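Long-range contacts in probable glutathione reductase (Sinorhizobium meliloti, PDB 4DNA), which probably catalyses the NADPH-dependent reduction of glutathione disulfide to glutathione, working as a homodimer with one FAD per subunit: residues V18-L23 / H319-F324; E155-S160 / Q235-D240; D337-A342 / S422-C427; F365-V370 / V395-R400; R372-P377 / K388-L393. All coordinates share one frame; numbering follows the deposited sequence.

Contact 1: residues V18-L23 / H319-F324; sequences VRSGRL and HEAMCF
Two helices of the Rossmann-type FAD-binding domain pack side by side here, both running roughly the same way with a crossing angle of -32°. Residues 18-23 belong to helix 15-25, which begins at the FAD-binding residues S15 and G16; residues 319-324 lie on helix 314-329. Small residues, A321 and S20, stand where the helices are closest, their CA atoms 5.3 Å apart, and suit an axis distance of 8.7 Å. A321 points at the other helix and sets its single methyl between two neighbours. On one side is the hydroxyl of S20, on the other R19, whose CG lies 3.9 Å from A321 CB. S20 holds OG beside its own backbone N (chi1 -68°), where it bonds to the carbonyl O of G16 one turn back, so this buried polar atom is satisfied within its helix and can lie beside a methyl. R19 bends at chi2 and chi3, leaving its methylenes at the interface. At the other flank, L23 and the selenomethionine M322 cross obliquely, an apolar pair in which the long M322 chain also serves Y450 of the second subunit. F324 points toward helix 15-25, and its ring, with S20 OG near it, is edge-to-face with Y302. The outer apolar touch is made by L23 CD1, 4.0 Å from M322 CG.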
# COMPACT_ATOMS: atom_id res chain seq x y z
N VAL A 18 -10.26 13.21 24.27
CA VAL A 18 -10.28 14.39 23.42
C VAL A 18 -11.44 14.33 22.45
O VAL A 18 -12.20 15.29 22.30
CB VAL A 18 -8.94 14.60 22.68
CG1 VAL A 18 -9.09 15.60 21.54
CG2 VAL A 18 -7.87 15.05 23.66
N ARG A 19 -11.60 13.18 21.80
CA ARG A 19 -12.73 12.97 20.93
C ARG A 19 -14.01 13.28 21.71
O ARG A 19 -14.80 14.14 21.29
CB ARG A 19 -12.76 11.55 20.38
CG ARG A 19 -13.87 11.28 19.36
CD ARG A 19 -13.84 12.23 18.16
NE ARG A 19 -12.48 12.54 17.71
CZ ARG A 19 -11.91 12.12 16.58
NH1 ARG A 19 -12.58 11.34 15.74
NH2 ARG A 19 -10.67 12.48 16.30
N SER A 20 -14.16 12.62 22.85
CA SER A 20 -15.32 12.77 23.70
C SER A 20 -15.62 14.23 24.00
O SER A 20 -16.70 14.71 23.68
CB SER A 20 -15.14 11.98 24.99
OG SER A 20 -15.16 10.59 24.72
N GLY A 21 -14.65 14.92 24.59
CA GLY A 21 -14.82 16.32 24.97
C GLY A 21 -15.17 17.20 23.78
O GLY A 21 -16.20 17.88 23.78
N ARG A 22 -14.30 17.18 22.76
CA ARG A 22 -14.48 18.00 21.57
C ARG A 22 -15.86 17.75 21.00
O ARG A 22 -16.60 18.69 20.80
CB ARG A 22 -13.41 17.71 20.52
CG ARG A 22 -13.24 18.80 19.47
CD ARG A 22 -12.29 18.39 18.35
NE ARG A 22 -12.93 17.47 17.41
CZ ARG A 22 -12.59 16.20 17.23
NH1 ARG A 22 -11.57 15.66 17.92
NH2 ARG A 22 -13.26 15.45 16.35
N LEU A 23 -16.22 16.49 20.77
CA LEU A 23 -17.52 16.21 20.20
C LEU A 23 -18.64 16.82 21.03
O LEU A 23 -19.44 17.59 20.51
CB LEU A 23 -17.77 14.70 20.01
CG LEU A 23 -17.21 13.99 18.78
CD1 LEU A 23 -17.73 12.56 18.74
CD2 LEU A 23 -17.55 14.72 17.49
N HIS A 319 -13.62 5.24 18.36
CA HIS A 319 -14.92 4.73 17.99
C HIS A 319 -15.82 4.62 19.18
O HIS A 319 -16.98 5.05 19.14
CB HIS A 319 -14.79 3.39 17.27
CG HIS A 319 -16.10 2.85 16.73
ND1 HIS A 319 -16.93 3.59 15.97
CD2 HIS A 319 -16.69 1.60 16.87
CE1 HIS A 319 -18.01 2.86 15.64
NE2 HIS A 319 -17.86 1.64 16.19
N GLU A 320 -15.27 4.06 20.27
CA GLU A 320 -15.95 4.00 21.56
C GLU A 320 -16.51 5.36 22.00
O GLU A 320 -17.62 5.43 22.54
CB GLU A 320 -15.00 3.49 22.64
CG GLU A 320 -14.69 2.01 22.55
CD GLU A 320 -13.60 1.59 23.52
OE1 GLU A 320 -13.03 2.48 24.20
OE2 GLU A 320 -13.30 0.37 23.62
N ALA A 321 -15.75 6.42 21.74
CA ALA A 321 -16.09 7.77 22.15
C ALA A 321 -17.22 8.38 21.33
O ALA A 321 -18.00 9.18 21.84
CB ALA A 321 -14.85 8.65 22.08
N MSE A 322 -17.28 8.01 20.06
CA MSE A 322 -18.36 8.45 19.19
C MSE A 322 -19.59 7.70 19.58
O MSE A 322 -20.63 8.29 19.78
CB MSE A 322 -18.04 8.16 17.74
CG MSE A 322 -16.82 8.96 17.31
SE MSE A 322 -16.60 8.82 15.36
CE MSE A 322 -16.41 6.84 15.15
N CYS A 323 -19.47 6.39 19.70
CA CYS A 323 -20.59 5.60 20.21
C CYS A 323 -21.12 6.12 21.53
O CYS A 323 -22.32 6.07 21.77
CB CYS A 323 -20.24 4.12 20.27
SG CYS A 323 -20.21 3.45 18.61
N PHE A 324 -20.23 6.63 22.38
CA PHE A 324 -20.66 7.28 23.61
C PHE A 324 -21.50 8.55 23.33
O PHE A 324 -22.61 8.67 23.84
CB PHE A 324 -19.49 7.60 24.54
CG PHE A 324 -19.81 8.70 25.51
CD1 PHE A 324 -20.69 8.48 26.56
CD2 PHE A 324 -19.28 9.98 25.34
CE1 PHE A 324 -21.02 9.50 27.43
CE2 PHE A 324 -19.61 11.01 26.22
CZ PHE A 324 -20.47 10.77 27.26

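Contact 2: residues E155-S160 / Q235-D240; sequences ELCITS and QSVSAD
The two backbones stay well apart, with no bridge between them: L156 and V237 are the nearest pair, their CA atoms 7.2 Å from each other. Residues 235-239 are part of strand 234-239, at the edge of a three-stranded antiparallel sheet, the small beta-meander that accompanies the NAD(P)-binding Rossmann domain in this family. Residues 155-160 leave a short 3-10 turn at L156 and run through T159, the N-cap, into the start of helix 160-163. The strand's backbone bonds go to other neighbours, such as V237 to P152, and the packing is apolar. L156 points at the strand with CG beside its backbone N (chi1 -48°), and its branch CD1 comes down on main chain as much as on side chain, 3.7 Å from S238 CA and 3.8 Å from A239 N. Leucine suits this place because its length lets CD1 reach the strand backbone while L156 CB stays beside V237 CG1, at 4.4 Å. C157, small and only weakly polar, fits beside V237 and also packs on V260 and L262 of strand 259-262. Of the two V237 methyls, the one beside its backbone N takes the sulfur: C157 SG to V237 CG2 is 3.7 Å.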
# COMPACT_ATOMS: atom_id res chain seq x y z
N GLU A 155 14.41 -1.21 38.28
CA GLU A 155 14.59 0.24 38.24
C GLU A 155 15.76 0.64 37.32
O GLU A 155 16.01 1.82 37.09
CB GLU A 155 14.73 0.81 39.67
CG GLU A 155 16.04 0.53 40.40
CD GLU A 155 16.20 -0.90 40.93
OE1 GLU A 155 15.20 -1.55 41.34
OE2 GLU A 155 17.36 -1.38 40.95
N LEU A 156 16.45 -0.35 36.77
CA LEU A 156 17.56 -0.09 35.85
C LEU A 156 17.13 -0.20 34.38
O LEU A 156 17.90 0.14 33.46
CB LEU A 156 18.73 -1.04 36.17
CG LEU A 156 19.12 -1.13 37.66
CD1 LEU A 156 20.05 -2.30 37.90
CD2 LEU A 156 19.74 0.16 38.17
N CYS A 157 15.90 -0.65 34.16
CA CYS A 157 15.40 -0.92 32.82
C CYS A 157 14.64 0.25 32.25
O CYS A 157 14.38 1.23 32.95
CB CYS A 157 14.51 -2.14 32.86
SG CYS A 157 15.41 -3.62 33.30
N ILE A 158 14.27 0.16 30.97
CA ILE A 158 13.50 1.22 30.35
C ILE A 158 12.14 0.75 29.83
O ILE A 158 11.92 -0.45 29.63
CB ILE A 158 14.28 1.96 29.25
CG1 ILE A 158 14.79 1.00 28.18
CG2 ILE A 158 15.42 2.77 29.85
CD1 ILE A 158 15.22 1.69 26.90
N THR A 159 11.22 1.69 29.64
CA THR A 159 9.96 1.40 28.98
C THR A 159 9.89 2.22 27.71
O THR A 159 10.78 3.02 27.43
CB THR A 159 8.73 1.73 29.86
OG1 THR A 159 8.66 3.14 30.08
CG2 THR A 159 8.79 1.02 31.19
N SER A 160 8.83 2.02 26.94
CA SER A 160 8.57 2.85 25.78
C SER A 160 8.42 4.34 26.14
O SER A 160 8.60 5.22 25.30
CB SER A 160 7.35 2.32 25.03
OG SER A 160 6.23 2.19 25.89
N GLN A 235 16.04 -13.38 34.92
CA GLN A 235 16.09 -13.66 36.38
C GLN A 235 16.21 -12.36 37.18
O GLN A 235 15.48 -12.14 38.15
CB GLN A 235 17.28 -14.58 36.77
CG GLN A 235 17.56 -15.80 35.89
CD GLN A 235 16.76 -17.03 36.27
OE1 GLN A 235 15.54 -16.98 36.41
NE2 GLN A 235 17.45 -18.16 36.41
N SER A 236 17.16 -11.50 36.76
CA SER A 236 17.45 -10.22 37.41
C SER A 236 18.34 -9.33 36.55
O SER A 236 19.11 -9.82 35.71
CB SER A 236 18.15 -10.45 38.75
OG SER A 236 19.42 -11.01 38.52
N VAL A 237 18.24 -8.02 36.77
CA VAL A 237 19.11 -7.07 36.12
C VAL A 237 19.98 -6.40 37.17
O VAL A 237 19.51 -6.11 38.28
CB VAL A 237 18.32 -5.98 35.35
CG1 VAL A 237 19.27 -5.07 34.57
CG2 VAL A 237 17.32 -6.60 34.39
N SER A 238 21.24 -6.19 36.82
CA SER A 238 22.14 -5.37 37.62
C SER A 238 23.07 -4.52 36.74
O SER A 238 23.30 -4.83 35.56
CB SER A 238 22.96 -6.24 38.57
OG SER A 238 24.10 -6.72 37.90
N ALA A 239 23.60 -3.44 37.33
CA ALA A 239 24.56 -2.54 36.69
C ALA A 239 26.02 -2.95 36.94
O ALA A 239 26.38 -3.32 38.06
CB ALA A 239 24.33 -1.11 37.16
N ASP A 240 26.85 -2.86 35.90
CA ASP A 240 28.28 -3.15 36.01
C ASP A 240 29.07 -1.88 36.33
O ASP A 240 28.49 -0.82 36.59
CB ASP A 240 28.81 -3.85 34.74
CG ASP A 240 28.98 -2.90 33.55
OD1 ASP A 240 28.66 -1.69 33.66
OD2 ASP A 240 29.45 -3.38 32.49

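Contact 3: residues D337-A342 / S422-C427; sequences DHDLIA and SLRAGC
A Schellman motif closes helix 412-424 at this point, and the helix end leans on the irregular loop 337-342 that leads into strand 343-345 of the dimerisation domain. S422, in the last turn, directs OG to a weak hydrogen bond with S422 of the second subunit. L423 is buried and points at the loop, where its CB lies 4.2 Å from L340 CD2; leucine fits on both sides of this apolar touch. R424 has the largest share of the contact. Its CG stands anti to the backbone N and the chain bends at chi2, which carries the guanidinium across to the loop. There NH1 forms a salt bridge with D339, donating to OD1 at 2.9 Å with an N-H...O angle of 143°. It meets OD1 from above the carboxylate plane, in the single bond across this pair; the two planes are 67° apart. The end of the H338 ring lies over one face of the guanidinium, offset toward its rim, and L340 CD1 reaches its edge, 4.1 Å from R424 NH1. R434 of the second subunit brings a like charge close to R424 NE, which the D339 carboxylate may help R424 to tolerate. A425 leaves helical angles, and G426 takes the positive phi of the C-prime position, readily adopted without a side chain. Its N bonds L423 O, and C427 N returns to S422 O at 3.0 Å.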
# COMPACT_ATOMS: atom_id res chain seq x y z
N ASP A 337 -18.68 -2.37 20.22
CA ASP A 337 -18.01 -3.65 20.23
C ASP A 337 -18.19 -4.23 18.85
O ASP A 337 -19.25 -4.13 18.25
CB ASP A 337 -18.64 -4.57 21.26
CG ASP A 337 -18.56 -6.01 20.86
OD1 ASP A 337 -17.47 -6.60 20.99
OD2 ASP A 337 -19.59 -6.55 20.42
N HIS A 338 -17.10 -4.77 18.33
CA HIS A 338 -16.94 -5.00 16.92
C HIS A 338 -16.04 -6.16 16.66
O HIS A 338 -15.13 -6.44 17.45
CB HIS A 338 -16.34 -3.71 16.38
CG HIS A 338 -15.86 -3.80 14.97
ND1 HIS A 338 -15.64 -4.96 14.36
CD2 HIS A 338 -15.56 -2.81 14.07
CE1 HIS A 338 -15.22 -4.72 13.11
NE2 HIS A 338 -15.18 -3.40 12.93
N ASP A 339 -16.23 -6.84 15.54
CA ASP A 339 -15.40 -7.99 15.22
C ASP A 339 -14.80 -7.76 13.85
O ASP A 339 -15.34 -7.01 13.07
CB ASP A 339 -16.23 -9.26 15.23
CG ASP A 339 -17.56 -9.09 14.54
OD1 ASP A 339 -17.86 -7.95 14.13
OD2 ASP A 339 -18.30 -10.08 14.41
N LEU A 340 -13.67 -8.38 13.56
CA LEU A 340 -13.01 -8.02 12.30
C LEU A 340 -12.43 -6.61 12.27
O LEU A 340 -12.76 -5.81 11.40
CB LEU A 340 -13.97 -8.22 11.12
CG LEU A 340 -14.28 -9.68 10.79
CD1 LEU A 340 -15.71 -9.80 10.26
CD2 LEU A 340 -13.25 -10.23 9.82
N ILE A 341 -11.56 -6.31 13.23
CA ILE A 341 -10.76 -5.10 13.21
C ILE A 341 -9.43 -5.51 12.56
O ILE A 341 -8.77 -6.46 13.02
CB ILE A 341 -10.56 -4.50 14.64
CG1 ILE A 341 -11.89 -4.00 15.21
CG2 ILE A 341 -9.58 -3.34 14.65
CD1 ILE A 341 -11.92 -3.85 16.72
N ALA A 342 -9.06 -4.84 11.46
CA ALA A 342 -7.75 -5.04 10.83
C ALA A 342 -6.69 -4.36 11.69
O ALA A 342 -6.99 -3.39 12.38
CB ALA A 342 -7.73 -4.51 9.40
N SER A 422 -13.15 -5.10 2.56
CA SER A 422 -13.63 -6.30 1.87
C SER A 422 -14.15 -7.35 2.84
O SER A 422 -15.17 -7.97 2.57
CB SER A 422 -12.53 -6.90 0.99
OG SER A 422 -12.03 -5.93 0.10
N LEU A 423 -13.49 -7.52 3.97
CA LEU A 423 -13.93 -8.54 4.92
C LEU A 423 -15.13 -8.13 5.78
O LEU A 423 -16.04 -8.94 6.01
CB LEU A 423 -12.76 -9.04 5.78
CG LEU A 423 -12.00 -10.19 5.10
CD1 LEU A 423 -11.12 -9.69 3.96
CD2 LEU A 423 -11.17 -10.98 6.11
N ARG A 424 -15.16 -6.87 6.21
CA ARG A 424 -16.34 -6.33 6.88
C ARG A 424 -17.60 -6.60 6.04
O ARG A 424 -18.60 -7.05 6.58
CB ARG A 424 -16.17 -4.82 7.19
CG ARG A 424 -17.21 -4.25 8.17
CD ARG A 424 -17.03 -4.85 9.55
NE ARG A 424 -18.15 -4.59 10.45
CZ ARG A 424 -18.57 -5.42 11.41
NH1 ARG A 424 -17.98 -6.61 11.61
NH2 ARG A 424 -19.61 -5.07 12.17
N ALA A 425 -17.53 -6.36 4.73
CA ALA A 425 -18.68 -6.56 3.83
C ALA A 425 -18.87 -8.00 3.37
O ALA A 425 -19.64 -8.26 2.43
CB ALA A 425 -18.60 -5.61 2.63
N GLY A 426 -18.17 -8.94 4.00
CA GLY A 426 -18.28 -10.37 3.69
C GLY A 426 -17.90 -10.81 2.28
O GLY A 426 -18.62 -11.59 1.67
N CYS A 427 -16.78 -10.33 1.75
CA CYS A 427 -16.36 -10.74 0.41
C CYS A 427 -15.94 -12.21 0.29
O CYS A 427 -15.36 -12.81 1.22
CB CYS A 427 -15.26 -9.82 -0.13
SG CYS A 427 -15.90 -8.32 -0.94

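Contact 4: residues F365-V370 / V395-R400; sequences FQEIEV and VNAADR
Strands 367-375 and 389-396 of the dimerisation domain's antiparallel sheet run side by side here, close to the end of their pairing, and the main-chain polar atoms that face each other across the junction are largely paired. E369 and V395 form a hydrogen-bonded pair: E369 N gives to V395 O at 2.8 Å (165° at the hydrogen), and V395 N returns to E369 O at 2.8 Å. I368 and N396 are the adjoining non-hydrogen-bonded pair. Beyond them A397 N reaches E367 O at 3.1 Å from above the carbonyl plane, and the same oxygen takes a second bond from a water. That water also donates to N396 OD1 at 2.8 Å, which in addition accepts A398 N in an Asx turn. Asparagine suits this place because its short amide, with CG anti to the backbone N (chi1 -175°), can fold back on the following turn. N396 O then receives R400 N at 2.7 Å. The other end of the amide, ND2, lies over one face of the F365 ring, 3.0 Å from CD1. A397 has a methyl small enough to fit against E367 CB. On the face shared with V395, E369 extends its carboxylate to R400, whose NH1 makes a salt bridge and weak hydrogen bond with OE1 at 3.0 Å, the two planes 80° apart. R400 NH1 is also hydrogen-bonded to Y371 OH, and NH2 forms a salt bridge with D430. I368 and V370 continue the sheet onto strand 454-457, F365 and V395 touch strand 402-408, and helices 358-364 and 429-433 pack nearby.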
# COMPACT_ATOMS: atom_id res chain seq x y z
N PHE A 365 -14.29 -23.92 11.58
CA PHE A 365 -14.96 -24.46 10.40
C PHE A 365 -14.45 -25.86 10.05
O PHE A 365 -13.29 -26.16 10.30
CB PHE A 365 -14.73 -23.53 9.22
CG PHE A 365 -15.27 -22.15 9.42
CD1 PHE A 365 -16.64 -21.93 9.57
CD2 PHE A 365 -14.41 -21.07 9.46
CE1 PHE A 365 -17.14 -20.66 9.76
CE2 PHE A 365 -14.92 -19.78 9.64
CZ PHE A 365 -16.28 -19.58 9.79
N GLN A 366 -15.31 -26.70 9.49
CA GLN A 366 -14.97 -28.10 9.21
C GLN A 366 -13.97 -28.23 8.07
O GLN A 366 -13.13 -29.13 8.06
CB GLN A 366 -16.23 -28.91 8.87
CG GLN A 366 -15.99 -30.35 8.44
CD GLN A 366 -17.21 -31.26 8.59
OE1 GLN A 366 -18.35 -30.84 8.42
NE2 GLN A 366 -16.95 -32.51 8.91
N GLU A 367 -14.08 -27.30 7.13
CA GLU A 367 -13.34 -27.34 5.88
C GLU A 367 -12.90 -25.95 5.51
O GLU A 367 -13.72 -25.04 5.36
CB GLU A 367 -14.25 -27.87 4.78
CG GLU A 367 -13.80 -29.19 4.18
CD GLU A 367 -13.00 -28.99 2.90
OE1 GLU A 367 -13.27 -29.71 1.91
OE2 GLU A 367 -12.10 -28.12 2.87
N ILE A 368 -11.60 -25.75 5.38
CA ILE A 368 -11.12 -24.44 4.96
C ILE A 368 -10.21 -24.56 3.75
O ILE A 368 -9.63 -25.63 3.52
CB ILE A 368 -10.41 -23.66 6.08
CG1 ILE A 368 -9.34 -24.52 6.74
CG2 ILE A 368 -11.42 -23.17 7.11
CD1 ILE A 368 -8.37 -23.71 7.57
N GLU A 369 -10.11 -23.49 2.98
CA GLU A 369 -9.14 -23.43 1.89
C GLU A 369 -8.16 -22.31 2.19
O GLU A 369 -8.56 -21.23 2.65
CB GLU A 369 -9.83 -23.26 0.53
CG GLU A 369 -10.78 -24.40 0.18
CD GLU A 369 -11.89 -24.05 -0.81
OE1 GLU A 369 -12.28 -22.86 -0.94
OE2 GLU A 369 -12.40 -24.98 -1.47
N VAL A 370 -6.88 -22.59 1.97
CA VAL A 370 -5.81 -21.63 2.26
C VAL A 370 -5.06 -21.29 0.97
O VAL A 370 -4.72 -22.18 0.16
CB VAL A 370 -4.86 -22.15 3.35
CG1 VAL A 370 -3.72 -21.18 3.58
CG2 VAL A 370 -5.62 -22.38 4.65
N VAL A 395 -10.01 -19.11 3.82
CA VAL A 395 -11.35 -19.16 3.21
C VAL A 395 -12.23 -20.30 3.74
O VAL A 395 -11.77 -21.44 3.89
CB VAL A 395 -11.22 -19.28 1.69
CG1 VAL A 395 -12.53 -19.70 1.04
CG2 VAL A 395 -10.69 -17.98 1.12
N ASN A 396 -13.50 -20.00 4.01
CA ASN A 396 -14.45 -21.03 4.40
C ASN A 396 -14.98 -21.80 3.19
O ASN A 396 -15.66 -21.22 2.36
CB ASN A 396 -15.59 -20.44 5.22
CG ASN A 396 -16.55 -21.50 5.76
OD1 ASN A 396 -16.65 -22.61 5.25
ND2 ASN A 396 -17.28 -21.14 6.80
N ALA A 397 -14.68 -23.09 3.13
CA ALA A 397 -15.06 -23.94 2.00
C ALA A 397 -16.55 -23.97 1.73
O ALA A 397 -16.96 -24.09 0.58
CB ALA A 397 -14.54 -25.36 2.19
N ALA A 398 -17.35 -23.85 2.79
CA ALA A 398 -18.81 -23.84 2.69
C ALA A 398 -19.39 -22.56 2.09
O ALA A 398 -20.41 -22.62 1.43
CB ALA A 398 -19.42 -24.11 4.05
N ASP A 399 -18.78 -21.42 2.38
CA ASP A 399 -19.22 -20.10 1.96
C ASP A 399 -18.53 -19.59 0.76
O ASP A 399 -19.10 -18.92 -0.04
CB ASP A 399 -18.76 -19.11 3.00
CG ASP A 399 -19.60 -19.10 4.16
OD1 ASP A 399 -20.76 -19.46 4.01
OD2 ASP A 399 -19.11 -18.72 5.22
N ARG A 400 -17.26 -19.86 0.72
CA ARG A 400 -16.26 -19.16 -0.07
C ARG A 400 -15.83 -17.83 0.58
O ARG A 400 -15.03 -17.07 0.00
CB ARG A 400 -16.70 -19.03 -1.53
CG ARG A 400 -16.77 -20.38 -2.23
CD ARG A 400 -15.38 -20.95 -2.39
NE ARG A 400 -14.78 -20.43 -3.62
CZ ARG A 400 -13.48 -20.30 -3.84
NH1 ARG A 400 -12.59 -20.63 -2.92
NH2 ARG A 400 -13.06 -19.80 -5.00
O HOH W 1 -16.70 -25.13 6.43

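Contact 5: residues R372-P377 / K388-L393; sequences RAEFRP and KTIMKL
An antiparallel beta ladder pairs residues 372-375 of strand 367-375 with 389-393 of strand 389-396 in the middle of the dimerisation-domain sheet. On the face of A373, F375, T389 and M391, the F375 ring and T389 lie side by side, pointing the same way. F375 takes the crowded position between its backbone N and carbonyl carbon (chi1 66°), which folds the ring back over the neighbouring strand. T389 CB then sits over the ring face in a CH-pi contact, 3.9 Å from its centroid, while the selenium of the selenomethionine M391 meets the ring edge as a Met-aromatic contact, 4.2 Å from F375 CE1. The F375 side chain is about 10 Å from that of H439, the predicted proton acceptor. On the opposite face E374 runs alongside I390, with E374 CG 3.6 Å from I390 CG1. R372, extended from CG to NE, forms salt bridges from NH2 to E374 OE2, at 3.2 Å, and to D212, and I390 CG2 lies over its guanidinium. K392 makes salt bridges with D210, D212 and E358. At the ladder's end T389 N gives F375 O an almost straight bond of 2.6 Å, 178° at the hydrogen.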
# COMPACT_ATOMS: atom_id res chain seq x y z
N ARG A 372 -1.81 -19.34 -0.23
CA ARG A 372 -0.54 -18.85 0.31
C ARG A 372 0.41 -18.47 -0.81
O ARG A 372 0.64 -19.24 -1.74
CB ARG A 372 0.11 -19.93 1.19
CG ARG A 372 1.15 -19.40 2.16
CD ARG A 372 2.03 -20.49 2.75
NE ARG A 372 3.06 -19.94 3.64
CZ ARG A 372 4.34 -19.74 3.30
NH1 ARG A 372 4.79 -20.05 2.09
NH2 ARG A 372 5.18 -19.22 4.19
N ALA A 373 0.96 -17.27 -0.71
CA ALA A 373 1.83 -16.73 -1.74
C ALA A 373 3.15 -16.34 -1.11
O ALA A 373 3.17 -15.61 -0.12
CB ALA A 373 1.18 -15.52 -2.38
N GLU A 374 4.25 -16.84 -1.66
CA GLU A 374 5.56 -16.49 -1.14
C GLU A 374 6.48 -16.06 -2.27
O GLU A 374 6.67 -16.81 -3.22
CB GLU A 374 6.16 -17.66 -0.39
CG GLU A 374 7.12 -17.24 0.71
CD GLU A 374 7.80 -18.44 1.36
OE1 GLU A 374 8.28 -19.31 0.60
OE2 GLU A 374 7.84 -18.49 2.63
N PHE A 375 7.04 -14.86 -2.16
CA PHE A 375 7.78 -14.31 -3.28
C PHE A 375 8.75 -13.17 -2.96
O PHE A 375 8.61 -12.45 -1.96
CB PHE A 375 6.83 -13.89 -4.40
CG PHE A 375 5.91 -12.76 -4.05
CD1 PHE A 375 4.71 -13.00 -3.40
CD2 PHE A 375 6.23 -11.46 -4.39
CE1 PHE A 375 3.85 -11.95 -3.08
CE2 PHE A 375 5.38 -10.41 -4.08
CZ PHE A 375 4.19 -10.65 -3.43
N ARG A 376 9.73 -13.03 -3.85
CA ARG A 376 10.79 -12.03 -3.79
C ARG A 376 10.19 -10.76 -4.36
O ARG A 376 9.82 -10.74 -5.53
CB ARG A 376 11.96 -12.51 -4.66
CG ARG A 376 13.32 -11.90 -4.37
CD ARG A 376 14.43 -12.90 -4.68
NE ARG A 376 15.63 -12.25 -5.24
CZ ARG A 376 16.65 -11.76 -4.53
NH1 ARG A 376 16.65 -11.81 -3.19
NH2 ARG A 376 17.68 -11.20 -5.15
N PRO A 377 10.07 -9.70 -3.53
CA PRO A 377 9.51 -8.42 -4.01
C PRO A 377 10.28 -7.94 -5.24
O PRO A 377 11.47 -8.22 -5.35
CB PRO A 377 9.76 -7.46 -2.84
CG PRO A 377 9.92 -8.32 -1.64
CD PRO A 377 10.53 -9.60 -2.13
N LYS A 388 11.43 -11.93 1.55
CA LYS A 388 10.30 -12.68 1.01
C LYS A 388 8.96 -12.08 1.43
O LYS A 388 8.76 -11.71 2.58
CB LYS A 388 10.41 -14.17 1.37
CG LYS A 388 11.10 -14.99 0.28
CD LYS A 388 12.13 -15.96 0.84
CE LYS A 388 12.96 -16.59 -0.28
NZ LYS A 388 13.88 -17.67 0.18
N THR A 389 8.06 -11.93 0.48
CA THR A 389 6.73 -11.50 0.84
C THR A 389 5.85 -12.73 1.03
O THR A 389 5.78 -13.60 0.16
CB THR A 389 6.15 -10.50 -0.19
OG1 THR A 389 6.95 -9.32 -0.20
CG2 THR A 389 4.72 -10.11 0.17
N ILE A 390 5.21 -12.82 2.20
CA ILE A 390 4.18 -13.82 2.42
C ILE A 390 2.82 -13.16 2.39
O ILE A 390 2.61 -12.14 3.06
CB ILE A 390 4.44 -14.65 3.69
CG1 ILE A 390 5.71 -15.48 3.52
CG2 ILE A 390 3.29 -15.61 3.94
CD1 ILE A 390 6.46 -15.73 4.81
N MSE A 391 1.92 -13.71 1.59
CA MSE A 391 0.55 -13.20 1.42
C MSE A 391 -0.41 -14.34 1.53
O MSE A 391 -0.45 -15.20 0.66
CB MSE A 391 0.42 -12.61 0.03
CG MSE A 391 0.99 -11.20 0.07
SE MSE A 391 0.43 -10.19 -1.52
CE MSE A 391 1.08 -8.41 -1.00
N LYS A 392 -1.21 -14.36 2.59
CA LYS A 392 -1.98 -15.55 2.89
C LYS A 392 -3.45 -15.27 3.12
O LYS A 392 -3.79 -14.47 3.98
CB LYS A 392 -1.36 -16.30 4.07
CG LYS A 392 -2.27 -17.30 4.76
CD LYS A 392 -1.50 -18.57 5.12
CE LYS A 392 -2.17 -19.37 6.22
NZ LYS A 392 -1.56 -19.15 7.56
N LEU A 393 -4.29 -15.93 2.34
CA LEU A 393 -5.74 -15.82 2.45
C LEU A 393 -6.34 -17.07 3.04
O LEU A 393 -5.97 -18.19 2.64
CB LEU A 393 -6.35 -15.60 1.07
CG LEU A 393 -6.21 -14.18 0.52
CD1 LEU A 393 -6.66 -14.10 -0.93
CD2 LEU A 393 -7.02 -13.24 1.38

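Contacts 4 and 5, both partly buried, hold the same two strands, 367-375 and 389-396, and touch through V370 against K392 and L393; both rest on main-chain ladders, each with a charged pair, on different faces of the sheet. Contact 3 encloses both along the chain, yet joins a loop to a helix end through a surface salt bridge near the second subunit. Contacts 1 and 2 belong to the nucleotide-binding part and use apolar packing without inter-segment hydrogen bonds: contact 1 is partly buried between helices near FAD, contact 2 a surface touch of loop on edge strand, and their centres lie 38 Å apart. Contacts 1 and 3, about 5 Å apart at nearest atoms, both reach the second subunit.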